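Local coordinates for conserved hypothetical protein (Corynebacterium diphtheriae NCTC 13129, PDB 2GS5) that is of unknown function but belongs to the YqgE/AlgH (UPF0301) family of conserved bacterial proteins, at residues F156-D164 against V177-L185; V88-Q96 against L109-L118. All blocks are in the same frame, centred on the assembly; numbering follows the deposited sequence.

Interaction 2 comes first along the chain. It closes the loop from strand 87-94 through strand 106-110 and the tight turn into strand 113-116, and so joins neighbouring strands of the mixed sheet. The chain then passes through strand 129-141, which pairs with the other edge of strand 87-94, and through helix 145-151. Interaction 1 follows, closing the loop that runs from strand 155-159 through helices 162-166 and 173-179, and ties segment 177-185 to that strand and to helix 162-166. The two loops lie in series and neither nests nor crosses. The centres of the two interactions are about 19 Å apart, yet they touch: Ala160 and Pro162 of interaction 1 pack on Leu113 and Val93 of interaction 2.

Interaction 1: residues F156-D164 against V177-L185; sequences FVAPALPSD and VMRRQPMPL
The backbones of 156-164 and 177-185 come nearest at Ala158 and Gln181, with CA atoms 7.6 Å apart, and at Asp164 and Val177. Arg180 reaches across with the end of its guanidinium toward Asp164. Arg180 NH1 donates to Asp164 OD1 at 2.9 Å and 163°, and Arg180 NH2 donates to Asp164 OD2, also at 2.9 Å. Both oxygens use their syn lone pairs, and the two flat groups are nearly coplanar, 27° apart. The Arg180 chain bends at chi3 (-60°), which turns the guanidinium toward this carboxylate. NH2 has a second acceptor in Pro159 O. Leu161 CD1 lies over one face of the guanidinium, toward the rim, 3.6 Å from Arg180 NE, and Val177 CA lies over the opposite face. Asp164 OD2 also takes the backbone N-H of Leu161 from above the carboxylate plane, at 2.8 Å. Water 1 accepts from Arg180 NE and Gln181 NE2 and donates to Pro159 O.

Gln181 folds back at chi2, and its NE2 donates to Val177 O. Arg180 N reaches the same oxygen from the opposite face of its plane. The amide of Gln181 lies against Ala158 CB, and its OE1 meets the edge of the Phe156 ring, 3.4 Å from CE2. Leu185 CD1 sits over the centre of that ring in a CH-pi contact, 3.7 Å from the centroid. Phe2 also meets the Phe156 ring.

The contact thus joins Val177 of helix 173-179 and the residues from Arg180 to Leu185 to strand 155-159 and to Asp164 of helix 162-166. The twofold grip and the Leu161 N-H fix the rotation of the buried Asp164 carboxylate. Its three donors probably favour the charged form.

Interaction 2: residues V88-Q96 against L109-L118; sequences VVGVGVTAQ and LANRLVMVNL
Strands 106-110 and 113-116 form a beta hairpin round a type II' turn from Ala110 to Leu113, and the second strand pairs antiparallel with strand 88-94 in the mixed sheet. Gly92 and Val114 form a hydrogen-bonded pair: Gly92 N donates to Val114 O at 2.8 Å, and Val114 N donates to Gly92 O at 2.9 Å. Further bonds run from Val116 N to Gly90 O and from Thr94 N to Arg112 O. Water 2 bridges Gly90 N and Val116 O.

On one face Val93 and Leu113 lie side by side, with Val93 CG2 4.1 Å from Leu113 CD2. Helix 162-166 packs on both. On the other face Val114 CG2 and Val116 CG2 lie against Gly92, which has no side chain there. Val114 CG1 meets Thr94 CG2 tightly at 3.4 Å. Leu118 CD1 touches Val88 CG1 at 3.8 Å, the two side chains crossing at about a right angle.

The Arg112 chain is extended from CG to NE (chi3 169°) and carries NH1 to the end of strand 88-94. There Arg112 NH1 makes weak hydrogen bonds to Thr94 O, Thr94 OG1 and Ala95 O, each 3.1 Å long. Gln96 NE2 lies over one face of the guanidinium.

The chemistry divides in two: straight backbone bonds hold the strands, while the two N-H groups of Arg112 NH1 are shared among three weak, bent bonds at the end of strand 88-94 and the residue after it.

Interaction 1: residues F156-D164 against V177-L185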
ATOM      1  N   PHE A 156       0.801  12.054   5.107  1.00 10.50           N
ATOM      2  CA  PHE A 156       0.411  11.707   6.463  1.00 10.91           C
ATOM      3  C   PHE A 156       0.631  10.206   6.621  1.00 10.49           C
ATOM      4  O   PHE A 156       0.142   9.409   5.822  1.00 10.94           O
ATOM      5  CB  PHE A 156      -1.048  12.082   6.733  1.00 10.73           C
ATOM      6  CG  PHE A 156      -1.491  11.827   8.148  1.00 11.26           C
ATOM      7  CD1 PHE A 156      -1.293  12.772   9.138  1.00 12.15           C
ATOM      8  CD2 PHE A 156      -2.108  10.631   8.486  1.00 11.95           C
ATOM      9  CE1 PHE A 156      -1.711  12.539  10.445  1.00 12.03           C
ATOM     10  CE2 PHE A 156      -2.513  10.394   9.775  1.00 11.80           C
ATOM     11  CZ  PHE A 156      -2.318  11.331  10.756  1.00 12.57           C
ATOM     12  N   VAL A 157       1.390   9.838   7.646  1.00 10.57           N
ATOM     13  CA  VAL A 157       1.745   8.446   7.896  1.00 10.52           C
ATOM     14  C   VAL A 157       0.692   7.821   8.792  1.00 10.79           C
ATOM     15  O   VAL A 157       0.424   8.336   9.876  1.00 10.97           O
ATOM     16  CB  VAL A 157       3.124   8.343   8.538  1.00 10.30           C
ATOM     17  CG1 VAL A 157       3.540   6.890   8.757  1.00 12.28           C
ATOM     18  CG2 VAL A 157       4.125   9.038   7.673  1.00 11.16           C
ATOM     19  N   ALA A 158       0.083   6.734   8.327  1.00 11.11           N
ATOM     20  CA  ALA A 158      -0.988   6.052   9.069  1.00 11.45           C
ATOM     21  C   ALA A 158      -0.859   4.544   8.948  1.00 12.47           C
ATOM     22  O   ALA A 158      -0.320   4.042   7.971  1.00 12.13           O
ATOM     23  CB  ALA A 158      -2.350   6.476   8.542  1.00 12.13           C
ATOM     24  N   PRO A 159      -1.347   3.813   9.957  1.00 12.97           N
ATOM     25  CA  PRO A 159      -1.347   2.359   9.793  1.00 13.59           C
ATOM     26  C   PRO A 159      -2.252   1.893   8.650  1.00 13.67           C
ATOM     27  O   PRO A 159      -3.364   2.395   8.490  1.00 13.42           O
ATOM     28  CB  PRO A 159      -1.842   1.831  11.139  1.00 14.21           C
ATOM     29  CG  PRO A 159      -2.359   2.997  11.879  1.00 14.26           C
ATOM     30  CD  PRO A 159      -1.863   4.249  11.262  1.00 13.57           C
ATOM     31  N   ALA A 160      -1.749   0.959   7.842  1.00 14.21           N
ATOM     32  CA  ALA A 160      -2.552   0.320   6.805  1.00 14.16           C
ATOM     33  C   ALA A 160      -3.433  -0.744   7.444  1.00 14.88           C
ATOM     34  O   ALA A 160      -3.058  -1.327   8.470  1.00 15.41           O
ATOM     35  CB  ALA A 160      -1.655  -0.309   5.738  1.00 14.43           C
ATOM     36  N   LEU A 161      -4.604  -0.972   6.850  1.00 14.96           N
ATOM     37  CA  LEU A 161      -5.462  -2.099   7.211  1.00 14.97           C
ATOM     38  C   LEU A 161      -5.552  -3.088   6.054  1.00 15.05           C
ATOM     39  O   LEU A 161      -5.373  -2.725   4.900  1.00 14.67           O
ATOM     40  CB  LEU A 161      -6.877  -1.639   7.560  1.00 15.57           C
ATOM     41  CG  LEU A 161      -7.054  -0.765   8.795  1.00 16.24           C
ATOM     42  CD1 LEU A 161      -8.527  -0.405   8.962  1.00 16.61           C
ATOM     43  CD2 LEU A 161      -6.512  -1.442  10.053  1.00 17.22           C
ATOM     44  N   PRO A 162      -5.868  -4.351   6.363  1.00 14.59           N
ATOM     45  CA  PRO A 162      -6.130  -5.347   5.321  1.00 14.96           C
ATOM     46  C   PRO A 162      -7.076  -4.845   4.231  1.00 15.12           C
ATOM     47  O   PRO A 162      -6.827  -5.100   3.052  1.00 15.37           O
ATOM     48  CB  PRO A 162      -6.759  -6.498   6.108  1.00 15.25           C
ATOM     49  CG  PRO A 162      -6.090  -6.432   7.416  1.00 15.28           C
ATOM     50  CD  PRO A 162      -5.979  -4.945   7.708  1.00 14.44           C
ATOM     51  N   SER A 163      -8.135  -4.122   4.607  1.00 15.36           N
ATOM     52  CA  SER A 163      -9.124  -3.640   3.637  1.00 15.29           C
ATOM     53  C   SER A 163      -8.567  -2.618   2.634  1.00 15.26           C
ATOM     54  O   SER A 163      -9.169  -2.377   1.585  1.00 15.57           O
ATOM     55  CB  SER A 163     -10.360  -3.071   4.349  1.00 16.01           C
ATOM     56  OG  SER A 163     -10.010  -2.015   5.229  1.00 16.68           O
ATOM     57  N   ASP A 164      -7.423  -2.014   2.947  1.00 14.90           N
ATOM     58  CA  ASP A 164      -6.765  -1.098   2.007  1.00 14.95           C
ATOM     59  C   ASP A 164      -6.191  -1.872   0.834  1.00 15.17           C
ATOM     60  O   ASP A 164      -6.081  -1.350  -0.274  1.00 14.82           O
ATOM     61  CB  ASP A 164      -5.638  -0.316   2.678  1.00 14.30           C
ATOM     62  CG  ASP A 164      -6.118   0.569   3.800  1.00 14.75           C
ATOM     63  OD1 ASP A 164      -7.286   1.007   3.749  1.00 13.96           O
ATOM     64  OD2 ASP A 164      -5.332   0.799   4.741  1.00 13.83           O
ATOM     65  N   VAL A 177      -9.127   5.926   3.685  1.00 11.85           N
ATOM     66  CA  VAL A 177      -8.030   6.036   4.658  1.00 11.86           C
ATOM     67  C   VAL A 177      -8.127   7.362   5.416  1.00 11.59           C
ATOM     68  O   VAL A 177      -7.936   7.393   6.626  1.00 11.26           O
ATOM     69  CB  VAL A 177      -6.636   5.883   4.008  1.00 12.08           C
ATOM     70  CG1 VAL A 177      -5.543   6.088   5.050  1.00 13.29           C
ATOM     71  CG2 VAL A 177      -6.513   4.508   3.353  1.00 13.17           C
HETATM   72  N   MSE A 178      -8.455   8.451   4.718  1.00 10.81           N
HETATM   73  CA  MSE A 178      -8.605   9.756   5.362  1.00 11.38           C
HETATM   74  C   MSE A 178      -9.690   9.728   6.440  1.00 11.13           C
HETATM   75  O   MSE A 178      -9.548  10.344   7.493  1.00 11.67           O
HETATM   76  CB  MSE A 178      -8.925  10.836   4.313  1.00 11.21           C
HETATM   77  CG  MSE A 178      -7.746  11.211   3.421  1.00 12.92           C
HETATM   78 SE   MSE A 178      -6.375  12.250   4.356  1.00 18.67          SE
HETATM   79  CE  MSE A 178      -7.292  13.971   4.385  1.00 14.23           C
ATOM     80  N   ARG A 179     -10.765   8.997   6.181  1.00 11.68           N
ATOM     81  CA  ARG A 179     -11.857   8.879   7.160  1.00 12.67           C
ATOM     82  C   ARG A 179     -11.497   8.157   8.471  1.00 12.89           C
ATOM     83  O   ARG A 179     -12.194   8.343   9.480  1.00 12.78           O
ATOM     84  CB  ARG A 179     -13.066   8.208   6.527  1.00 12.60           C
ATOM     85  CG  ARG A 179     -13.939   9.174   5.770  1.00 13.24           C
ATOM     86  CD  ARG A 179     -15.133   8.448   5.169  1.00 13.91           C
ATOM     87  NE  ARG A 179     -14.801   7.754   3.924  1.00 15.40           N
ATOM     88  CZ  ARG A 179     -14.665   8.361   2.742  1.00 15.99           C
ATOM     89  NH1 ARG A 179     -14.388   7.648   1.665  1.00 13.98           N
ATOM     90  NH2 ARG A 179     -14.805   9.672   2.634  1.00 17.74           N
ATOM     91  N   ARG A 180     -10.436   7.347   8.459  1.00 13.17           N
ATOM     92  CA  ARG A 180      -9.955   6.664   9.669  1.00 13.91           C
ATOM     93  C   ARG A 180      -9.056   7.514  10.554  1.00 14.17           C
ATOM     94  O   ARG A 180      -8.730   7.106  11.670  1.00 14.32           O
ATOM     95  CB  ARG A 180      -9.119   5.431   9.305  1.00 14.28           C
ATOM     96  CG  ARG A 180      -9.818   4.337   8.567  1.00 15.77           C
ATOM     97  CD  ARG A 180      -9.081   3.022   8.787  1.00 15.16           C
ATOM     98  NE  ARG A 180      -7.680   3.025   8.326  1.00 16.01           N
ATOM     99  CZ  ARG A 180      -7.281   2.662   7.103  1.00 15.71           C
ATOM    100  NH1 ARG A 180      -8.160   2.290   6.181  1.00 14.67           N
ATOM    101  NH2 ARG A 180      -5.989   2.671   6.799  1.00 14.36           N
ATOM    102  N   GLN A 181      -8.604   8.660  10.052  1.00 13.74           N
ATOM    103  CA  GLN A 181      -7.565   9.440  10.734  1.00 13.98           C
ATOM    104  C   GLN A 181      -8.156  10.441  11.712  1.00 14.47           C
ATOM    105  O   GLN A 181      -9.341  10.725  11.642  1.00 13.21           O
ATOM    106  CB  GLN A 181      -6.684  10.135   9.693  1.00 14.16           C
ATOM    107  CG  GLN A 181      -6.110   9.183   8.639  1.00 13.33           C
ATOM    108  CD  GLN A 181      -5.524   7.916   9.252  1.00 13.00           C
ATOM    109  OE1 GLN A 181      -4.835   7.980  10.263  1.00 13.75           O
ATOM    110  NE2 GLN A 181      -5.801   6.763   8.644  1.00 12.76           N
ATOM    111  N   PRO A 182      -7.331  10.949  12.645  1.00 14.98           N
ATOM    112  CA  PRO A 182      -7.819  11.937  13.593  1.00 15.11           C
ATOM    113  C   PRO A 182      -8.367  13.178  12.907  1.00 15.18           C
ATOM    114  O   PRO A 182      -7.928  13.534  11.813  1.00 14.89           O
ATOM    115  CB  PRO A 182      -6.563  12.296  14.405  1.00 15.63           C
ATOM    116  CG  PRO A 182      -5.699  11.106  14.288  1.00 16.00           C
ATOM    117  CD  PRO A 182      -5.916  10.618  12.894  1.00 15.26           C
HETATM  118  N   MSE A 183      -9.305  13.842  13.563  1.00 15.97           N
HETATM  119  CA  MSE A 183      -9.772  15.123  13.071  1.00 16.29           C
HETATM  120  C   MSE A 183      -8.599  16.084  12.973  1.00 16.20           C
HETATM  121  O   MSE A 183      -7.675  16.030  13.798  1.00 16.90           O
HETATM  122  CB  MSE A 183     -10.857  15.694  13.975  1.00 16.75           C
HETATM  123  CG  MSE A 183     -12.173  14.981  13.847  1.00 17.42           C
HETATM  124 SE   MSE A 183     -13.111  15.393  12.180  1.00 22.25          SE
HETATM  125  CE  MSE A 183     -13.758  17.171  12.656  1.00 16.73           C
ATOM    126  N   PRO A 184      -8.628  16.987  11.985  1.00 14.99           N
ATOM    127  CA  PRO A 184      -9.701  17.221  11.018  1.00 13.87           C
ATOM    128  C   PRO A 184      -9.623  16.436   9.708  1.00 12.70           C
ATOM    129  O   PRO A 184     -10.325  16.777   8.770  1.00 11.84           O
ATOM    130  CB  PRO A 184      -9.526  18.706  10.717  1.00 14.48           C
ATOM    131  CG  PRO A 184      -8.035  18.882  10.731  1.00 14.89           C
ATOM    132  CD  PRO A 184      -7.533  17.959  11.812  1.00 15.25           C
ATOM    133  N   LEU A 185      -8.799  15.400   9.618  1.00 11.71           N
ATOM    134  CA  LEU A 185      -8.551  14.786   8.311  1.00 11.70           C
ATOM    135  C   LEU A 185      -9.807  14.276   7.597  1.00 10.67           C
ATOM    136  O   LEU A 185      -9.896  14.406   6.384  1.00  9.56           O
ATOM    137  CB  LEU A 185      -7.514  13.661   8.385  1.00 12.08           C
ATOM    138  CG  LEU A 185      -6.114  13.908   8.967  1.00 15.11           C
ATOM    139  CD1 LEU A 185      -5.055  13.031   8.277  1.00 13.59           C
ATOM    140  CD2 LEU A 185      -5.682  15.369   9.000  1.00 16.94           C
TER
HETATM  141  O   HOH W   1      -5.171   4.101   9.655  1.00 15.31           O

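Interaction 2: residues V88-Q96 against L109-L118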
ATOM      1  N   VAL A  88       6.429  -6.845 -10.811  1.00 15.58           N
ATOM      2  CA  VAL A  88       5.204  -7.030 -10.035  1.00 16.11           C
ATOM      3  C   VAL A  88       5.524  -7.476  -8.605  1.00 16.41           C
ATOM      4  O   VAL A  88       6.376  -8.363  -8.427  1.00 19.10           O
ATOM      5  CB  VAL A  88       4.298  -8.062 -10.725  1.00 15.63           C
ATOM      6  CG1 VAL A  88       3.024  -8.311  -9.912  1.00 16.14           C
ATOM      7  CG2 VAL A  88       3.949  -7.588 -12.125  1.00 15.81           C
ATOM      8  N   VAL A  89       4.854  -6.847  -7.639  1.00 16.98           N
ATOM      9  CA  VAL A  89       4.911  -7.128  -6.197  1.00 16.64           C
ATOM     10  C   VAL A  89       3.559  -7.722  -5.798  1.00 16.26           C
ATOM     11  O   VAL A  89       2.528  -7.244  -6.249  1.00 16.03           O
ATOM     12  CB  VAL A  89       5.090  -5.790  -5.363  1.00 17.01           C
ATOM     13  CG1 VAL A  89       4.890  -6.019  -3.847  1.00 18.75           C
ATOM     14  CG2 VAL A  89       6.425  -5.164  -5.630  1.00 19.60           C
ATOM     15  N   GLY A  90       3.558  -8.736  -4.938  1.00 14.59           N
ATOM     16  CA  GLY A  90       2.309  -9.230  -4.330  1.00 14.63           C
ATOM     17  C   GLY A  90       2.243  -8.823  -2.869  1.00 14.30           C
ATOM     18  O   GLY A  90       3.198  -9.052  -2.122  1.00 13.64           O
ATOM     19  N   VAL A  91       1.125  -8.223  -2.471  1.00 13.66           N
ATOM     20  CA  VAL A  91       0.855  -7.931  -1.072  1.00 13.75           C
ATOM     21  C   VAL A  91      -0.352  -8.768  -0.642  1.00 13.91           C
ATOM     22  O   VAL A  91      -1.410  -8.714  -1.273  1.00 14.13           O
ATOM     23  CB  VAL A  91       0.574  -6.439  -0.829  1.00 13.76           C
ATOM     24  CG1 VAL A  91       0.355  -6.188   0.654  1.00 14.03           C
ATOM     25  CG2 VAL A  91       1.745  -5.583  -1.317  1.00 14.15           C
ATOM     26  N   GLY A  92      -0.186  -9.546   0.421  1.00 13.79           N
ATOM     27  CA  GLY A  92      -1.243 -10.396   0.934  1.00 13.65           C
ATOM     28  C   GLY A  92      -1.682 -10.016   2.329  1.00 13.35           C
ATOM     29  O   GLY A  92      -1.017  -9.247   3.028  1.00 13.71           O
ATOM     30  N   VAL A  93      -2.826 -10.574   2.711  1.00 13.23           N
ATOM     31  CA  VAL A  93      -3.339 -10.537   4.067  1.00 12.75           C
ATOM     32  C   VAL A  93      -3.298 -11.981   4.575  1.00 12.50           C
ATOM     33  O   VAL A  93      -3.893 -12.865   3.964  1.00 12.57           O
ATOM     34  CB  VAL A  93      -4.785  -9.995   4.096  1.00 12.68           C
ATOM     35  CG1 VAL A  93      -5.367 -10.013   5.520  1.00 14.15           C
ATOM     36  CG2 VAL A  93      -4.854  -8.584   3.454  1.00 13.65           C
ATOM     37  N   THR A  94      -2.557 -12.238   5.650  1.00 12.26           N
ATOM     38  CA  THR A  94      -2.419 -13.613   6.138  1.00 12.09           C
ATOM     39  C   THR A  94      -3.754 -14.159   6.640  1.00 11.25           C
ATOM     40  O   THR A  94      -4.559 -13.432   7.227  1.00 11.31           O
ATOM     41  CB  THR A  94      -1.370 -13.739   7.267  1.00 12.44           C
ATOM     42  OG1 THR A  94      -1.748 -12.917   8.371  1.00 13.78           O
ATOM     43  CG2 THR A  94       0.025 -13.332   6.781  1.00 14.17           C
ATOM     44  N   ALA A  95      -3.967 -15.446   6.382  1.00 10.62           N
ATOM     45  CA  ALA A  95      -5.139 -16.161   6.847  1.00 10.06           C
ATOM     46  C   ALA A  95      -5.027 -16.495   8.323  1.00  9.60           C
ATOM     47  O   ALA A  95      -3.949 -16.463   8.916  1.00  9.35           O
ATOM     48  CB  ALA A  95      -5.318 -17.448   6.039  1.00 10.36           C
ATOM     49  N   GLN A  96      -6.145 -16.887   8.915  1.00  8.91           N
ATOM     50  CA  GLN A  96      -6.120 -17.360  10.287  1.00  8.53           C
ATOM     51  C   GLN A  96      -5.093 -18.485  10.397  1.00  8.49           C
ATOM     52  O   GLN A  96      -4.988 -19.341   9.508  1.00  8.93           O
ATOM     53  CB  GLN A  96      -7.486 -17.882  10.736  1.00  8.77           C
ATOM     54  CG  GLN A  96      -8.637 -16.882  10.620  1.00  9.18           C
ATOM     55  CD  GLN A  96      -8.501 -15.647  11.508  1.00 11.69           C
ATOM     56  OE1 GLN A  96      -8.044 -15.716  12.655  1.00 11.52           O
ATOM     57  NE2 GLN A  96      -8.938 -14.516  10.990  1.00 10.57           N
ATOM     58  N   LEU A 109       5.067  -7.410   6.866  1.00 17.19           N
ATOM     59  CA  LEU A 109       5.199  -5.968   6.846  1.00 17.03           C
ATOM     60  C   LEU A 109       4.819  -5.479   8.241  1.00 17.21           C
ATOM     61  O   LEU A 109       5.689  -5.105   9.027  1.00 17.94           O
ATOM     62  CB  LEU A 109       4.321  -5.371   5.748  1.00 16.80           C
ATOM     63  CG  LEU A 109       4.717  -5.803   4.329  1.00 15.65           C
ATOM     64  CD1 LEU A 109       3.745  -5.213   3.336  1.00 15.95           C
ATOM     65  CD2 LEU A 109       6.148  -5.380   3.982  1.00 16.96           C
ATOM     66  N   ALA A 110       3.529  -5.537   8.560  1.00 17.09           N
ATOM     67  CA  ALA A 110       3.039  -5.289   9.908  1.00 17.09           C
ATOM     68  C   ALA A 110       1.704  -6.003  10.031  1.00 17.28           C
ATOM     69  O   ALA A 110       0.982  -6.161   9.042  1.00 16.93           O
ATOM     70  CB  ALA A 110       2.882  -3.786  10.174  1.00 17.13           C
ATOM     71  N   ASN A 111       1.380  -6.448  11.245  1.00 17.43           N
ATOM     72  CA  ASN A 111       0.107  -7.110  11.505  1.00 17.55           C
ATOM     73  C   ASN A 111      -0.090  -8.284  10.534  1.00 17.17           C
ATOM     74  O   ASN A 111       0.766  -9.155  10.486  1.00 17.45           O
ATOM     75  CB  ASN A 111      -1.029  -6.085  11.480  1.00 18.18           C
ATOM     76  CG  ASN A 111      -0.822  -4.960  12.487  1.00 19.85           C
ATOM     77  OD1 ASN A 111      -0.437  -5.204  13.632  1.00 22.30           O
ATOM     78  ND2 ASN A 111      -1.070  -3.725  12.062  1.00 23.00           N
ATOM     79  N   ARG A 112      -1.180  -8.305   9.765  1.00 16.78           N
ATOM     80  CA  ARG A 112      -1.450  -9.412   8.835  1.00 16.62           C
ATOM     81  C   ARG A 112      -0.964  -9.148   7.411  1.00 16.14           C
ATOM     82  O   ARG A 112      -1.116  -9.992   6.531  1.00 15.41           O
ATOM     83  CB  ARG A 112      -2.940  -9.748   8.815  1.00 16.76           C
ATOM     84  CG  ARG A 112      -3.434 -10.396  10.078  1.00 17.04           C
ATOM     85  CD  ARG A 112      -4.835 -10.951   9.924  1.00 17.75           C
ATOM     86  NE  ARG A 112      -5.175 -11.793  11.070  1.00 18.38           N
ATOM     87  CZ  ARG A 112      -4.813 -13.070  11.207  1.00 18.34           C
ATOM     88  NH1 ARG A 112      -4.124 -13.690  10.267  1.00 18.92           N
ATOM     89  NH2 ARG A 112      -5.140 -13.741  12.297  1.00 17.40           N
ATOM     90  N   LEU A 113      -0.365  -7.986   7.177  1.00 15.74           N
ATOM     91  CA  LEU A 113       0.075  -7.646   5.838  1.00 16.04           C
ATOM     92  C   LEU A 113       1.418  -8.287   5.569  1.00 15.47           C
ATOM     93  O   LEU A 113       2.320  -8.213   6.398  1.00 15.84           O
ATOM     94  CB  LEU A 113       0.170  -6.131   5.673  1.00 16.41           C
ATOM     95  CG  LEU A 113      -1.138  -5.385   5.897  1.00 18.12           C
ATOM     96  CD1 LEU A 113      -0.929  -3.885   5.700  1.00 19.50           C
ATOM     97  CD2 LEU A 113      -2.231  -5.900   4.978  1.00 19.58           C
ATOM     98  N   VAL A 114       1.546  -8.908   4.399  1.00 15.29           N
ATOM     99  CA  VAL A 114       2.765  -9.580   4.000  1.00 15.36           C
ATOM    100  C   VAL A 114       3.090  -9.293   2.543  1.00 15.47           C
ATOM    101  O   VAL A 114       2.203  -9.013   1.747  1.00 15.23           O
ATOM    102  CB  VAL A 114       2.646 -11.125   4.146  1.00 14.70           C
ATOM    103  CG1 VAL A 114       2.647 -11.530   5.607  1.00 14.47           C
ATOM    104  CG2 VAL A 114       1.403 -11.655   3.410  1.00 15.17           C
HETATM  105  N   MSE A 115       4.375  -9.337   2.211  1.00 16.48           N
HETATM  106  CA  MSE A 115       4.789  -9.415   0.813  1.00 18.41           C
HETATM  107  C   MSE A 115       4.876 -10.899   0.436  1.00 17.02           C
HETATM  108  O   MSE A 115       5.520 -11.682   1.135  1.00 16.76           O
HETATM  109  CB  MSE A 115       6.132  -8.697   0.601  1.00 19.02           C
HETATM  110  CG  MSE A 115       6.049  -7.211   0.229  1.00 21.65           C
HETATM  111 SE   MSE A 115       7.782  -6.770  -0.534  1.00 27.60          SE
HETATM  112  CE  MSE A 115       8.961  -7.423   0.885  1.00 24.90           C
ATOM    113  N   VAL A 116       4.220 -11.279  -0.661  1.00 15.89           N
ATOM    114  CA  VAL A 116       4.182 -12.665  -1.118  1.00 15.79           C
ATOM    115  C   VAL A 116       5.259 -12.854  -2.168  1.00 15.60           C
ATOM    116  O   VAL A 116       5.325 -12.095  -3.134  1.00 15.60           O
ATOM    117  CB  VAL A 116       2.818 -13.014  -1.746  1.00 15.45           C
ATOM    118  CG1 VAL A 116       2.786 -14.464  -2.213  1.00 15.13           C
ATOM    119  CG2 VAL A 116       1.685 -12.741  -0.754  1.00 15.01           C
ATOM    120  N   ASN A 117       6.117 -13.845  -1.967  1.00 15.23           N
ATOM    121  CA  ASN A 117       7.109 -14.183  -2.959  1.00 15.43           C
ATOM    122  C   ASN A 117       6.427 -14.844  -4.143  1.00 15.22           C
ATOM    123  O   ASN A 117       5.899 -15.948  -4.017  1.00 15.32           O
ATOM    124  CB  ASN A 117       8.164 -15.114  -2.361  1.00 15.66           C
ATOM    125  CG  ASN A 117       9.360 -15.281  -3.252  1.00 16.93           C
ATOM    126  OD1 ASN A 117       9.235 -15.495  -4.464  1.00 16.18           O
ATOM    127  ND2 ASN A 117      10.548 -15.194  -2.656  1.00 19.33           N
ATOM    128  N   LEU A 118       6.426 -14.169  -5.296  1.00 14.90           N
ATOM    129  CA  LEU A 118       5.676 -14.662  -6.460  1.00 15.05           C
ATOM    130  C   LEU A 118       6.356 -15.839  -7.162  1.00 15.07           C
ATOM    131  O   LEU A 118       5.822 -16.382  -8.123  1.00 14.90           O
ATOM    132  CB  LEU A 118       5.379 -13.526  -7.444  1.00 15.08           C
ATOM    133  CG  LEU A 118       4.469 -12.428  -6.888  1.00 14.80           C
ATOM    134  CD1 LEU A 118       4.242 -11.306  -7.910  1.00 14.72           C
ATOM    135  CD2 LEU A 118       3.141 -12.986  -6.387  1.00 14.56           C
TER
HETATM  136  O   HOH W   2       6.245  -9.900  -4.290  1.00 14.20           O